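Local coordinates for protein tungsten-containing formylmethanofuran dehydrogenase 2 subunit C (Methanothermobacter wolfeii, PDB 5T5I) that probably serves as a beta-helical subunit of the tungsten enzyme complex that interconverts carbon dioxide and formylmethanofuran in methanogenesis, at residues 116-120 / 135-141; 101-107 / 121-127; 92-98 / 111-117; 161-165 / 177-183. All blocks are in the same frame, centred on the assembly; numbering follows the deposited sequence.

Contact 1 (116-120 / 135-141). With CA (calcium ion), chain B.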
loop_
_atom_site.group_PDB
_atom_site.type_symbol
_atom_site.label_atom_id
_atom_site.label_comp_id
_atom_site.label_asym_id
_atom_site.label_seq_id
_atom_site.Cartn_x
_atom_site.Cartn_y
_atom_site.Cartn_z
ATOM N N TRP C 116 -16.537 32.420 22.985
ATOM C CA TRP C 116 -17.802 32.532 23.739
ATOM C C TRP C 116 -18.682 33.723 23.317
ATOM O O TRP C 116 -19.485 34.216 24.108
ATOM C CB TRP C 116 -17.565 32.512 25.259
ATOM C CG TRP C 116 -17.029 31.193 25.718
ATOM C CD1 TRP C 116 -17.692 30.001 25.725
ATOM C CD2 TRP C 116 -15.695 30.913 26.157
ATOM N NE1 TRP C 116 -16.846 28.990 26.116
ATOM C CE2 TRP C 116 -15.616 29.524 26.401
ATOM C CE3 TRP C 116 -14.557 31.702 26.375
ATOM C CZ2 TRP C 116 -14.442 28.907 26.864
ATOM C CZ3 TRP C 116 -13.386 31.083 26.796
ATOM C CH2 TRP C 116 -13.340 29.708 27.045
ATOM N N ALA C 117 -18.616 34.115 22.044
ATOM C CA ALA C 117 -19.499 35.156 21.520
ATOM C C ALA C 117 -20.909 34.565 21.527
ATOM O O ALA C 117 -21.120 33.479 20.993
ATOM C CB ALA C 117 -19.097 35.539 20.104
ATOM N N GLY C 118 -21.840 35.225 22.199
ATOM C CA GLY C 118 -23.207 34.712 22.295
ATOM C C GLY C 118 -23.374 33.445 23.122
ATOM O O GLY C 118 -24.363 32.733 22.956
ATOM N N GLN C 119 -22.442 33.148 24.046
ATOM C CA GLN C 119 -22.586 31.982 24.937
ATOM C C GLN C 119 -23.916 32.103 25.692
ATOM O O GLN C 119 -24.253 33.203 26.143
ATOM C CB GLN C 119 -21.439 31.939 25.943
ATOM C CG GLN C 119 -21.532 30.802 27.000
ATOM C CD GLN C 119 -20.391 30.906 27.981
ATOM O OE1 GLN C 119 -20.020 32.001 28.397
ATOM N NE2 GLN C 119 -19.752 29.791 28.318
ATOM N N ASP C 120 -24.697 31.007 25.771
ATOM C CA ASP C 120 -26.003 30.997 26.469
ATOM C C ASP C 120 -27.037 32.040 25.949
ATOM O O ASP C 120 -27.898 32.469 26.711
ATOM C CB ASP C 120 -25.818 31.191 27.997
ATOM C CG ASP C 120 -25.145 30.032 28.680
ATOM O OD1 ASP C 120 -25.549 28.886 28.421
ATOM O OD2 ASP C 120 -24.281 30.280 29.544
ATOM N N TYR C 135 -16.361 28.243 20.507
ATOM C CA TYR C 135 -17.577 28.302 21.315
ATOM C C TYR C 135 -18.558 29.444 20.969
ATOM O O TYR C 135 -19.159 30.039 21.871
ATOM C CB TYR C 135 -17.206 28.360 22.826
ATOM C CG TYR C 135 -16.426 27.160 23.333
ATOM C CD1 TYR C 135 -17.025 25.912 23.446
ATOM C CD2 TYR C 135 -15.111 27.289 23.757
ATOM C CE1 TYR C 135 -16.311 24.806 23.908
ATOM C CE2 TYR C 135 -14.392 26.194 24.230
ATOM C CZ TYR C 135 -14.997 24.955 24.308
ATOM O OH TYR C 135 -14.285 23.876 24.781
ATOM N N VAL C 136 -18.771 29.713 19.671
ATOM C CA VAL C 136 -19.775 30.686 19.266
ATOM C C VAL C 136 -21.121 30.047 19.645
ATOM O O VAL C 136 -21.367 28.899 19.268
ATOM C CB VAL C 136 -19.760 30.990 17.744
ATOM C CG1 VAL C 136 -20.916 31.912 17.365
ATOM C CG2 VAL C 136 -18.430 31.599 17.296
ATOM N N GLY C 137 -21.950 30.772 20.389
ATOM C CA GLY C 137 -23.267 30.292 20.800
ATOM C C GLY C 137 -23.269 28.989 21.577
ATOM O O GLY C 137 -24.160 28.165 21.391
ATOM N N SER C 138 -22.287 28.795 22.459
ATOM C CA SER C 138 -22.128 27.568 23.255
ATOM C C SER C 138 -22.851 27.627 24.615
ATOM O O SER C 138 -23.481 28.624 24.964
ATOM C CB SER C 138 -20.639 27.329 23.515
ATOM O OG SER C 138 -20.190 28.231 24.511
ATOM N N SER C 139 -22.721 26.546 25.384
ATOM C CA SER C 139 -23.201 26.460 26.759
ATOM C C SER C 139 -22.015 26.820 27.701
ATOM O O SER C 139 -20.929 27.168 27.230
ATOM C CB SER C 139 -23.686 25.040 27.065
ATOM O OG SER C 139 -22.633 24.092 27.168
ATOM N N TYR C 140 -22.234 26.728 29.006
ATOM C CA TYR C 140 -21.199 26.911 30.024
ATOM C C TYR C 140 -20.715 25.516 30.457
ATOM O O TYR C 140 -21.480 24.554 30.387
ATOM C CB TYR C 140 -21.743 27.685 31.242
ATOM C CG TYR C 140 -20.730 27.853 32.352
ATOM C CD1 TYR C 140 -19.633 28.694 32.201
ATOM C CD2 TYR C 140 -20.847 27.140 33.544
ATOM C CE1 TYR C 140 -18.665 28.807 33.197
ATOM C CE2 TYR C 140 -19.891 27.255 34.552
ATOM C CZ TYR C 140 -18.800 28.090 34.376
ATOM O OH TYR C 140 -17.888 28.187 35.399
ATOM N N ARG C 141 -19.457 25.416 30.909
ATOM C CA ARG C 141 -18.866 24.156 31.426
ATOM C C ARG C 141 -19.829 23.422 32.371
ATOM O O ARG C 141 -20.440 24.035 33.253
ATOM C CB ARG C 141 -17.570 24.412 32.218
ATOM C CG ARG C 141 -16.438 25.134 31.450
ATOM C CD ARG C 141 -16.177 24.553 30.061
ATOM N NE ARG C 141 -15.013 25.160 29.404
ATOM C CZ ARG C 141 -14.523 24.782 28.222
ATOM N NH1 ARG C 141 -15.082 23.780 27.548
ATOM N NH2 ARG C 141 -13.462 25.386 27.716
HETATM CA CA CA B . -21.471 22.198 28.661
HETATM O O HOH W 1 -17.887 26.284 27.025
HETATM O O HOH W 2 -25.120 26.769 29.866
#
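Trp-116 and Tyr-135 run side by side, pointing the same way, their planes only 4° apart but slid so far that the rings barely overlap. Tyr-135 CG comes to 3.4 Å from Trp-116 NE1, and Tyr-135 CB packs over one face of the indole. Both residues carry CG anti to the carbonyl carbon (chi1 -66° and -61°), which sends the rings off the backbone together. At the indole rim Ser-138 OG approaches CD1 and Arg-141 NH2 approaches CZ2, each near the ring plane. The two segments begin with matching type II turns (116-119 and 135-138) on successive coils of a parallel beta-helix, laced together by Gly-137 N to Ala-117 O (2.9 Å) and Asp-120 N to Ser-138 O (2.8 Å). Arg-141 NH1 donates to Tyr-135 OH at 2.9 Å, and a leucine in place of Tyr-135 would probably leave that guanidinium without its hydroxyl and uncover part of the indole face. Gln-119, extended, sends NE2 to Ser-139 O (3.1 Å) from above the carbonyl plane, while Ser-138 OG takes an in-plane lone pair of the same oxygen. Water 1 joins that oxygen to Trp-116 NE1. Ser-139 OG binds calcium at 2.7 Å and hydrogen-bonds Glu-164.

Contact 2 (101-107 / 121-127)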
loop_
_atom_site.group_PDB
_atom_site.type_symbol
_atom_site.label_atom_id
_atom_site.label_comp_id
_atom_site.label_asym_id
_atom_site.label_seq_id
_atom_site.Cartn_x
_atom_site.Cartn_y
_atom_site.Cartn_z
ATOM N N GLY C 101 -25.393 35.514 27.042
ATOM C CA GLY C 101 -26.676 35.512 27.739
ATOM C C GLY C 101 -27.659 36.604 27.339
ATOM O O GLY C 101 -28.654 36.791 28.030
ATOM N N MET C 102 -27.439 37.311 26.221
ATOM C CA MET C 102 -28.359 38.385 25.816
ATOM C C MET C 102 -29.762 37.852 25.489
ATOM O O MET C 102 -29.914 36.713 25.040
ATOM C CB MET C 102 -27.781 39.263 24.683
ATOM C CG MET C 102 -27.667 38.599 23.338
ATOM S SD MET C 102 -26.911 39.729 22.121
ATOM C CE MET C 102 -28.270 40.687 21.676
ATOM N N LYS C 103 -30.778 38.661 25.827
ATOM C CA LYS C 103 -32.209 38.342 25.673
ATOM C C LYS C 103 -32.890 39.082 24.511
ATOM O O LYS C 103 -33.898 38.598 24.007
ATOM C CB LYS C 103 -32.952 38.629 26.988
ATOM C CG LYS C 103 -32.604 37.655 28.107
ATOM C CD LYS C 103 -32.610 38.301 29.493
ATOM C CE LYS C 103 -31.285 38.995 29.783
ATOM N NZ LYS C 103 -31.278 39.754 31.075
ATOM N N GLY C 104 -32.339 40.217 24.093
ATOM C CA GLY C 104 -32.883 41.008 22.992
ATOM C C GLY C 104 -31.952 42.132 22.580
ATOM O O GLY C 104 -30.885 42.308 23.170
ATOM N N GLY C 105 -32.365 42.898 21.577
ATOM C CA GLY C 105 -31.548 43.974 21.032
ATOM C C GLY C 105 -30.559 43.440 20.007
ATOM O O GLY C 105 -30.677 42.287 19.562
ATOM N N LYS C 106 -29.570 44.266 19.632
ATOM C CA LYS C 106 -28.589 43.891 18.611
ATOM C C LYS C 106 -27.178 44.391 18.911
ATOM O O LYS C 106 -26.997 45.537 19.317
ATOM C CB LYS C 106 -29.033 44.412 17.222
ATOM C CG LYS C 106 -28.107 43.941 16.081
ATOM C CD LYS C 106 -28.656 44.237 14.692
ATOM C CE LYS C 106 -27.874 43.499 13.614
ATOM N NZ LYS C 106 -27.205 44.418 12.663
ATOM N N ILE C 107 -26.175 43.536 18.651
ATOM C CA ILE C 107 -24.756 43.887 18.767
ATOM C C ILE C 107 -24.104 43.676 17.399
ATOM O O ILE C 107 -24.217 42.586 16.831
ATOM C CB ILE C 107 -23.992 43.073 19.845
ATOM C CG1 ILE C 107 -24.655 43.202 21.229
ATOM C CG2 ILE C 107 -22.507 43.515 19.897
ATOM C CD1 ILE C 107 -24.079 42.286 22.286
ATOM N N MET C 121 -26.981 32.418 24.670
ATOM C CA MET C 121 -27.900 33.419 24.108
ATOM C C MET C 121 -29.358 32.948 24.219
ATOM O O MET C 121 -29.636 31.759 24.041
ATOM C CB MET C 121 -27.533 33.686 22.641
ATOM C CG MET C 121 -28.241 34.859 22.002
ATOM S SD MET C 121 -27.630 35.047 20.302
ATOM C CE MET C 121 -28.265 36.668 19.900
ATOM N N ARG C 122 -30.263 33.877 24.555
ATOM C CA ARG C 122 -31.703 33.604 24.678
ATOM C C ARG C 122 -32.514 34.286 23.557
ATOM O O ARG C 122 -33.565 33.771 23.183
ATOM C CB ARG C 122 -32.244 34.043 26.055
ATOM C CG ARG C 122 -31.288 33.903 27.254
ATOM C CD ARG C 122 -31.589 32.743 28.158
ATOM N NE ARG C 122 -31.250 31.470 27.519
ATOM C CZ ARG C 122 -30.407 30.542 27.985
ATOM N NH1 ARG C 122 -29.784 30.713 29.150
ATOM N NH2 ARG C 122 -30.184 29.433 27.294
ATOM N N GLY C 123 -32.060 35.445 23.084
ATOM C CA GLY C 123 -32.748 36.205 22.039
ATOM C C GLY C 123 -31.944 37.376 21.510
ATOM O O GLY C 123 -30.863 37.678 22.030
ATOM N N GLY C 124 -32.475 38.029 20.481
ATOM C CA GLY C 124 -31.810 39.155 19.839
ATOM C C GLY C 124 -30.875 38.713 18.730
ATOM O O GLY C 124 -31.030 37.619 18.170
ATOM N N GLU C 125 -29.915 39.580 18.382
ATOM C CA GLU C 125 -29.001 39.344 17.267
ATOM C C GLU C 125 -27.598 39.791 17.570
ATOM O O GLU C 125 -27.403 40.843 18.165
ATOM C CB GLU C 125 -29.446 40.134 16.014
ATOM C CG GLU C 125 -30.806 39.792 15.435
ATOM C CD GLU C 125 -31.301 40.862 14.476
ATOM O OE1 GLU C 125 -30.863 40.882 13.304
ATOM O OE2 GLU C 125 -32.071 41.737 14.929
ATOM N N ILE C 126 -26.619 39.024 17.088
ATOM C CA ILE C 126 -25.190 39.337 17.140
ATOM C C ILE C 126 -24.699 39.218 15.707
ATOM O O ILE C 126 -24.975 38.211 15.051
ATOM C CB ILE C 126 -24.386 38.393 18.070
ATOM C CG1 ILE C 126 -24.856 38.558 19.534
ATOM C CG2 ILE C 126 -22.858 38.669 17.953
ATOM C CD1 ILE C 126 -24.313 37.523 20.498
ATOM N N GLU C 127 -23.968 40.223 15.224
ATOM C CA GLU C 127 -23.401 40.211 13.876
ATOM C C GLU C 127 -21.920 40.568 13.984
ATOM O O GLU C 127 -21.596 41.635 14.491
ATOM C CB GLU C 127 -24.143 41.190 12.951
ATOM C CG GLU C 127 -23.718 41.048 11.505
ATOM C CD GLU C 127 -24.682 41.637 10.493
ATOM O OE1 GLU C 127 -25.389 42.615 10.826
ATOM O OE2 GLU C 127 -24.727 41.114 9.357
HETATM O O HOH W 3 -32.685 42.221 17.549
#
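Met-102 lies against Ile-126 on the inner side of this contact, its SD 3.5 Å from Ile-126 CG1, where two neighbouring rungs of a parallel beta-helix stack. Strand pairing is parallel, Lys-106 beside Glu-125 and Ile-107 beside Ile-126: Ile-107 N donates to Glu-125 O at 3.0 Å, and Glu-127 N returns to Ile-107 O at 2.9 Å. The inner side is tight. Met-102 places CG between its backbone N and carbonyl carbon (chi1 70°) and bends again at the last torsion, bringing CE to 3.6 Å from Glu-125 O; Met-121 runs alongside with its own methyl against Met-102 CG. The glycine-rich corner is equally close, for Gly-104 and Gly-124 bring their CA atoms to 3.8 Å, and a side chain on Gly-124 would collide with Gly-105 O. Here Met-102 O accepts from both Arg-122 N and Gly-123 N.

The outer side is looser. Lys-103 and Arg-122 touch through their aliphatic parts alone and take their polar ends to Glu-82 and Ser-148. Lys-106 reaches out along the sheet and bridges to Glu-127 OE1 with NZ at 3.2 Å, meeting that oxygen nearly end-on, while Glu-127 OE2 is held by His-155. An alanine in place of Lys-106 would probably leave Glu-127 OE1 without its positive mate and take away the aliphatic stem on which Glu-125 CB rests. Nearby, water 3 donates to both Gly-105 O and Glu-125 OE2, the latter at 2.7 Å.

Contact 3 (92-98 / 111-117)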
loop_
_atom_site.group_PDB
_atom_site.type_symbol
_atom_site.label_atom_id
_atom_site.label_comp_id
_atom_site.label_asym_id
_atom_site.label_seq_id
_atom_site.Cartn_x
_atom_site.Cartn_y
_atom_site.Cartn_z
ATOM N N GLY C 92 -14.418 48.178 15.757
ATOM C CA GLY C 92 -13.159 47.505 16.030
ATOM C C GLY C 92 -13.383 46.107 16.573
ATOM O O GLY C 92 -14.481 45.562 16.447
ATOM N N ASN C 93 -12.359 45.531 17.207
ATOM C CA ASN C 93 -12.432 44.172 17.764
ATOM C C ASN C 93 -12.938 44.156 19.200
ATOM O O ASN C 93 -12.928 45.189 19.869
ATOM C CB ASN C 93 -11.056 43.490 17.737
ATOM C CG ASN C 93 -10.350 43.594 16.403
ATOM O OD1 ASN C 93 -10.841 43.095 15.380
ATOM N ND2 ASN C 93 -9.197 44.237 16.375
ATOM N N VAL C 94 -13.364 42.968 19.664
ATOM C CA VAL C 94 -13.804 42.695 21.048
ATOM C C VAL C 94 -13.104 41.433 21.539
ATOM O O VAL C 94 -12.730 40.594 20.725
ATOM C CB VAL C 94 -15.341 42.564 21.228
ATOM C CG1 VAL C 94 -16.065 43.856 20.873
ATOM C CG2 VAL C 94 -15.913 41.387 20.443
ATOM N N ASN C 95 -12.982 41.273 22.866
ATOM C CA ASN C 95 -12.400 40.079 23.481
ATOM C C ASN C 95 -13.539 39.016 23.663
ATOM O O ASN C 95 -14.465 38.955 22.836
ATOM C CB ASN C 95 -11.682 40.460 24.795
ATOM C CG ASN C 95 -10.622 39.480 25.266
ATOM O OD1 ASN C 95 -10.941 38.403 25.737
ATOM N ND2 ASN C 95 -9.346 39.773 25.079
ATOM N N MET C 96 -13.486 38.189 24.717
ATOM C CA MET C 96 -14.436 37.102 24.922
ATOM C C MET C 96 -15.801 37.553 25.431
ATOM O O MET C 96 -15.947 38.666 25.918
ATOM C CB MET C 96 -13.853 36.107 25.940
ATOM C CG MET C 96 -12.569 35.421 25.490
ATOM S SD MET C 96 -11.736 34.648 26.896
ATOM C CE MET C 96 -10.208 34.185 26.150
ATOM N N TYR C 97 -16.784 36.644 25.349
ATOM C CA TYR C 97 -18.143 36.780 25.912
ATOM C C TYR C 97 -19.009 37.905 25.358
ATOM O O TYR C 97 -19.921 38.354 26.055
ATOM C CB TYR C 97 -18.063 36.930 27.443
ATOM C CG TYR C 97 -17.231 35.868 28.129
ATOM C CD1 TYR C 97 -17.685 34.558 28.227
ATOM C CD2 TYR C 97 -16.025 36.190 28.742
ATOM C CE1 TYR C 97 -16.940 33.582 28.876
ATOM C CE2 TYR C 97 -15.274 35.224 29.408
ATOM C CZ TYR C 97 -15.730 33.918 29.466
ATOM O OH TYR C 97 -15.005 32.947 30.113
ATOM N N VAL C 98 -18.792 38.349 24.116
ATOM C CA VAL C 98 -19.625 39.429 23.581
ATOM C C VAL C 98 -21.082 38.953 23.496
ATOM O O VAL C 98 -21.350 37.859 22.981
ATOM C CB VAL C 98 -19.119 40.030 22.244
ATOM C CG1 VAL C 98 -19.307 39.077 21.069
ATOM C CG2 VAL C 98 -19.807 41.362 21.962
ATOM N N GLY C 111 -15.018 44.349 13.704
ATOM C CA GLY C 111 -13.790 43.568 13.629
ATOM C C GLY C 111 -14.007 42.127 14.037
ATOM O O GLY C 111 -15.060 41.547 13.750
ATOM N N ASN C 112 -13.023 41.548 14.738
ATOM C CA ASN C 112 -13.077 40.168 15.228
ATOM C C ASN C 112 -13.620 40.087 16.659
ATOM O O ASN C 112 -13.626 41.081 17.385
ATOM C CB ASN C 112 -11.688 39.524 15.184
ATOM C CG ASN C 112 -11.009 39.652 13.846
ATOM O OD1 ASN C 112 -11.610 39.375 12.802
ATOM N ND2 ASN C 112 -9.769 40.130 13.834
ATOM N N ALA C 113 -14.072 38.882 17.056
ATOM C CA ALA C 113 -14.558 38.595 18.410
ATOM C C ALA C 113 -13.822 37.381 18.979
ATOM O O ALA C 113 -13.482 36.457 18.242
ATOM C CB ALA C 113 -16.052 38.317 18.397
ATOM N N GLY C 114 -13.612 37.385 20.286
ATOM C CA GLY C 114 -12.967 36.283 20.988
ATOM C C GLY C 114 -13.911 35.118 21.183
ATOM O O GLY C 114 -15.040 35.125 20.669
ATOM N N SER C 115 -13.467 34.119 21.958
ATOM C CA SER C 115 -14.281 32.942 22.236
ATOM C C SER C 115 -15.510 33.275 23.080
ATOM O O SER C 115 -15.544 34.296 23.767
ATOM C CB SER C 115 -13.450 31.862 22.933
ATOM O OG SER C 115 -12.379 31.472 22.095
ATOM N N TRP C 116 -16.537 32.420 22.985
ATOM C CA TRP C 116 -17.802 32.532 23.739
ATOM C C TRP C 116 -18.682 33.723 23.317
ATOM O O TRP C 116 -19.485 34.216 24.108
ATOM C CB TRP C 116 -17.565 32.512 25.259
ATOM C CG TRP C 116 -17.029 31.193 25.718
ATOM C CD1 TRP C 116 -17.692 30.001 25.725
ATOM C CD2 TRP C 116 -15.695 30.913 26.157
ATOM N NE1 TRP C 116 -16.846 28.990 26.116
ATOM C CE2 TRP C 116 -15.616 29.524 26.401
ATOM C CE3 TRP C 116 -14.557 31.702 26.375
ATOM C CZ2 TRP C 116 -14.442 28.907 26.864
ATOM C CZ3 TRP C 116 -13.386 31.083 26.796
ATOM C CH2 TRP C 116 -13.340 29.708 27.045
ATOM N N ALA C 117 -18.616 34.115 22.044
ATOM C CA ALA C 117 -19.499 35.156 21.520
ATOM C C ALA C 117 -20.909 34.565 21.527
ATOM O O ALA C 117 -21.120 33.479 20.993
ATOM C CB ALA C 117 -19.097 35.539 20.104
HETATM O O HOH W 4 -16.671 37.331 22.115
#
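Asn-93 uses its side chain where a backbone carbonyl might be expected: OD1 accepts from Asn-112 N at 2.8 Å, the N-H...O angle 176° and the donor in the amide plane, on a lone pair. In this parallel beta-helix the trick repeats from coil to coil, since Asp-72 OD1 accepts from Asn-93 N and Asn-112 OD1 from Asp-131 N, forming a ladder of side-chain-to-backbone bonds up the helix. CG of Asn-93 sits beside the backbone N (chi1 -49°), which swings the amide toward the next coil. Ordinary backbone hydrogen bonds continue from there, with Val-94 N bound to Asn-112 O and Tyr-97 N to Ser-115 O. Gly-114 N instead meets Asn-95 O from well above the carbonyl plane. A side chain on Gly-111 or Gly-114 would run into the neighbouring coil.

Inside the coil, Val-94 CG2 packs on Ala-113 CB at 3.7 Å, and Val-98 CG1 on Ala-117 CB at the same distance. The other side carries the aromatics. Tyr-97 lies alongside Trp-116 with planes 13° apart and little overlap, its CD1 3.6 Å from Trp-116 CB; its hydroxyl is hydrogen-bonded to an acidic side chain of a neighbouring chain. Met-96 runs alongside Trp-116, pointing the same way, and makes a Met-aromatic contact, SD at the indole edge 3.9 Å from CZ3. Ser-115 OG is bound to Ser-94 of the fwdD subunit. In the bend of the coils, water 4 donates to Asn-95 O and Gly-114 O and accepts from Val-98 N at 3.1 Å.

Contact 4 (161-165 / 177-183)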
loop_
_atom_site.group_PDB
_atom_site.type_symbol
_atom_site.label_atom_id
_atom_site.label_comp_id
_atom_site.label_asym_id
_atom_site.label_seq_id
_atom_site.Cartn_x
_atom_site.Cartn_y
_atom_site.Cartn_z
ATOM N N GLU C 161 -16.131 23.925 18.107
ATOM C CA GLU C 161 -17.297 23.729 18.955
ATOM C C GLU C 161 -18.339 24.847 18.881
ATOM O O GLU C 161 -18.926 25.227 19.899
ATOM C CB GLU C 161 -16.827 23.483 20.409
ATOM C CG GLU C 161 -15.927 22.260 20.554
ATOM C CD GLU C 161 -15.470 22.039 21.980
ATOM O OE1 GLU C 161 -16.246 21.462 22.778
ATOM O OE2 GLU C 161 -14.378 22.540 22.331
ATOM N N ILE C 162 -18.605 25.357 17.665
ATOM C CA ILE C 162 -19.641 26.364 17.535
ATOM C C ILE C 162 -20.990 25.648 17.798
ATOM O O ILE C 162 -21.159 24.474 17.443
ATOM C CB ILE C 162 -19.626 27.127 16.170
ATOM C CG1 ILE C 162 -19.999 26.230 14.990
ATOM C CG2 ILE C 162 -18.271 27.837 15.902
ATOM C CD1 ILE C 162 -20.741 26.983 13.945
ATOM N N GLY C 163 -21.881 26.313 18.499
ATOM C CA GLY C 163 -23.176 25.742 18.858
ATOM C C GLY C 163 -23.111 24.530 19.772
ATOM O O GLY C 163 -23.978 23.655 19.716
ATOM N N GLU C 164 -22.093 24.468 20.627
ATOM C CA GLU C 164 -21.918 23.378 21.593
ATOM C C GLU C 164 -23.132 23.303 22.545
ATOM O O GLU C 164 -23.488 24.306 23.153
ATOM C CB GLU C 164 -20.593 23.589 22.353
ATOM C CG GLU C 164 -20.291 22.589 23.468
ATOM C CD GLU C 164 -20.349 23.128 24.883
ATOM O OE1 GLU C 164 -20.887 24.238 25.080
ATOM O OE2 GLU C 164 -19.970 22.387 25.816
ATOM N N TYR C 165 -23.810 22.134 22.599
ATOM C CA TYR C 165 -25.037 21.913 23.400
ATOM C C TYR C 165 -26.198 22.890 23.014
ATOM O O TYR C 165 -27.045 23.213 23.846
ATOM C CB TYR C 165 -24.758 21.948 24.928
ATOM C CG TYR C 165 -24.204 20.663 25.506
ATOM C CD1 TYR C 165 -25.038 19.594 25.805
ATOM C CD2 TYR C 165 -22.855 20.536 25.801
ATOM C CE1 TYR C 165 -24.536 18.415 26.359
ATOM C CE2 TYR C 165 -22.340 19.370 26.358
ATOM C CZ TYR C 165 -23.182 18.304 26.625
ATOM O OH TYR C 165 -22.653 17.162 27.165
ATOM N N VAL C 177 -15.112 26.811 9.295
ATOM C CA VAL C 177 -14.974 26.415 10.698
ATOM C C VAL C 177 -13.892 25.336 10.791
ATOM O O VAL C 177 -13.556 24.691 9.789
ATOM C CB VAL C 177 -16.274 25.971 11.417
ATOM C CG1 VAL C 177 -17.332 27.068 11.390
ATOM C CG2 VAL C 177 -16.817 24.678 10.843
ATOM N N ASN C 178 -13.388 25.103 12.001
ATOM C CA ASN C 178 -12.375 24.086 12.217
ATOM C C ASN C 178 -13.031 22.739 12.561
ATOM O O ASN C 178 -13.574 22.117 11.648
ATOM C CB ASN C 178 -11.323 24.565 13.223
ATOM C CG ASN C 178 -10.117 23.660 13.262
ATOM O OD1 ASN C 178 -9.537 23.373 12.237
ATOM N ND2 ASN C 178 -9.678 23.231 14.424
ATOM N N ILE C 179 -13.031 22.279 13.834
ATOM C CA ILE C 179 -13.615 20.971 14.135
ATOM C C ILE C 179 -14.778 21.041 15.116
ATOM O O ILE C 179 -14.928 21.999 15.861
ATOM C CB ILE C 179 -12.543 19.955 14.607
ATOM C CG1 ILE C 179 -11.924 20.355 15.976
ATOM C CG2 ILE C 179 -11.472 19.775 13.536
ATOM C CD1 ILE C 179 -11.087 19.244 16.633
ATOM N N MET C 180 -15.612 20.011 15.077
ATOM C CA MET C 180 -16.728 19.767 15.993
ATOM C C MET C 180 -17.817 20.859 16.053
ATOM O O MET C 180 -18.331 21.126 17.144
ATOM C CB MET C 180 -16.183 19.467 17.406
ATOM C CG MET C 180 -15.133 18.365 17.405
ATOM S SD MET C 180 -14.477 17.777 18.995
ATOM C CE MET C 180 -13.522 19.199 19.552
ATOM N N PRO C 181 -18.270 21.430 14.908
ATOM C CA PRO C 181 -19.425 22.340 14.972
ATOM C C PRO C 181 -20.683 21.529 15.303
ATOM O O PRO C 181 -20.830 20.402 14.818
ATOM C CB PRO C 181 -19.500 22.921 13.558
ATOM C CG PRO C 181 -18.955 21.842 12.686
ATOM C CD PRO C 181 -17.850 21.197 13.507
ATOM N N GLY C 182 -21.539 22.072 16.161
ATOM C CA GLY C 182 -22.756 21.392 16.598
ATOM C C GLY C 182 -22.545 20.216 17.541
ATOM O O GLY C 182 -23.436 19.364 17.677
ATOM N N ILE C 183 -21.370 20.152 18.205
ATOM C CA ILE C 183 -21.054 19.106 19.197
ATOM C C ILE C 183 -22.175 19.065 20.266
ATOM O O ILE C 183 -22.528 20.105 20.806
ATOM C CB ILE C 183 -19.648 19.312 19.836
ATOM C CG1 ILE C 183 -19.238 18.117 20.752
ATOM C CG2 ILE C 183 -19.538 20.645 20.594
ATOM C CD1 ILE C 183 -18.500 17.019 20.043
HETATM O O HOH W 5 -16.712 24.501 15.048
#
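Glu-161 to Glu-164 and Met-180 to Ile-183 each form a type II beta turn, and the two turns stack with Gly-163 beside Gly-182, both at positive phi. Three backbone bonds join the two segments: Glu-161 N to Ile-179 O at 3.2 Å, Gly-182 N to Ile-162 O at a short 2.7 Å, and Tyr-165 N to Ile-183 O at 3.0 Å. Water 5 donates to Ile-179 O as well.

Among the side chains, the CG2 branch of Ile-183 does most of the touching. With CG1 anti to the backbone N (chi1 -173°), CG2 is left facing the other turn, where it packs against Glu-164 CB and CG, both at 3.6 Å, and against Glu-161 CB at 3.9 Å. Glu-161 also runs alongside Met-180, its CG 4.0 Å from the methyl CE. On the inner side the side chains of Ile-162 and Pro-181 cross at a slant, CG1 of the first 3.6 Å from CB of the second. The two glutamates thus lend their aliphatic stems to this packing and their carboxylates to outside partners: both make salt bridges to a neighbouring chain, and Glu-164 also accepts from Ser-139, a calcium ligand. Turns stacked in this way, apolar inside and charged outside, form one corner of a parallel beta-helix.

All four contacts join neighbouring coils of one beta-helix. Contacts 2 and 3 join the same two coils at different places on their circuit; contacts 1 and 4 lie farther along. Contact 1 shares Trp-116 and Ala-117 with contact 3, extending a row of aromatics from Tyr-97 through Trp-116 to Tyr-135, centres about 12 Å apart. Gly-101 N of contact 2 probably donates to Gln-119 O at 2.7 Å. Gly-163 N of contact 4 lies 2.7 Å from Val-136 O. The calcium site lies beside contacts 1 and 4: Ser-139 and Tyr-140 belong to it with Asp-143 and an acidic side chain of another chain, Glu-164 OE1 is hydrogen-bonded to Ser-139 OG, and its carboxylate lies about 3 Å from the ion.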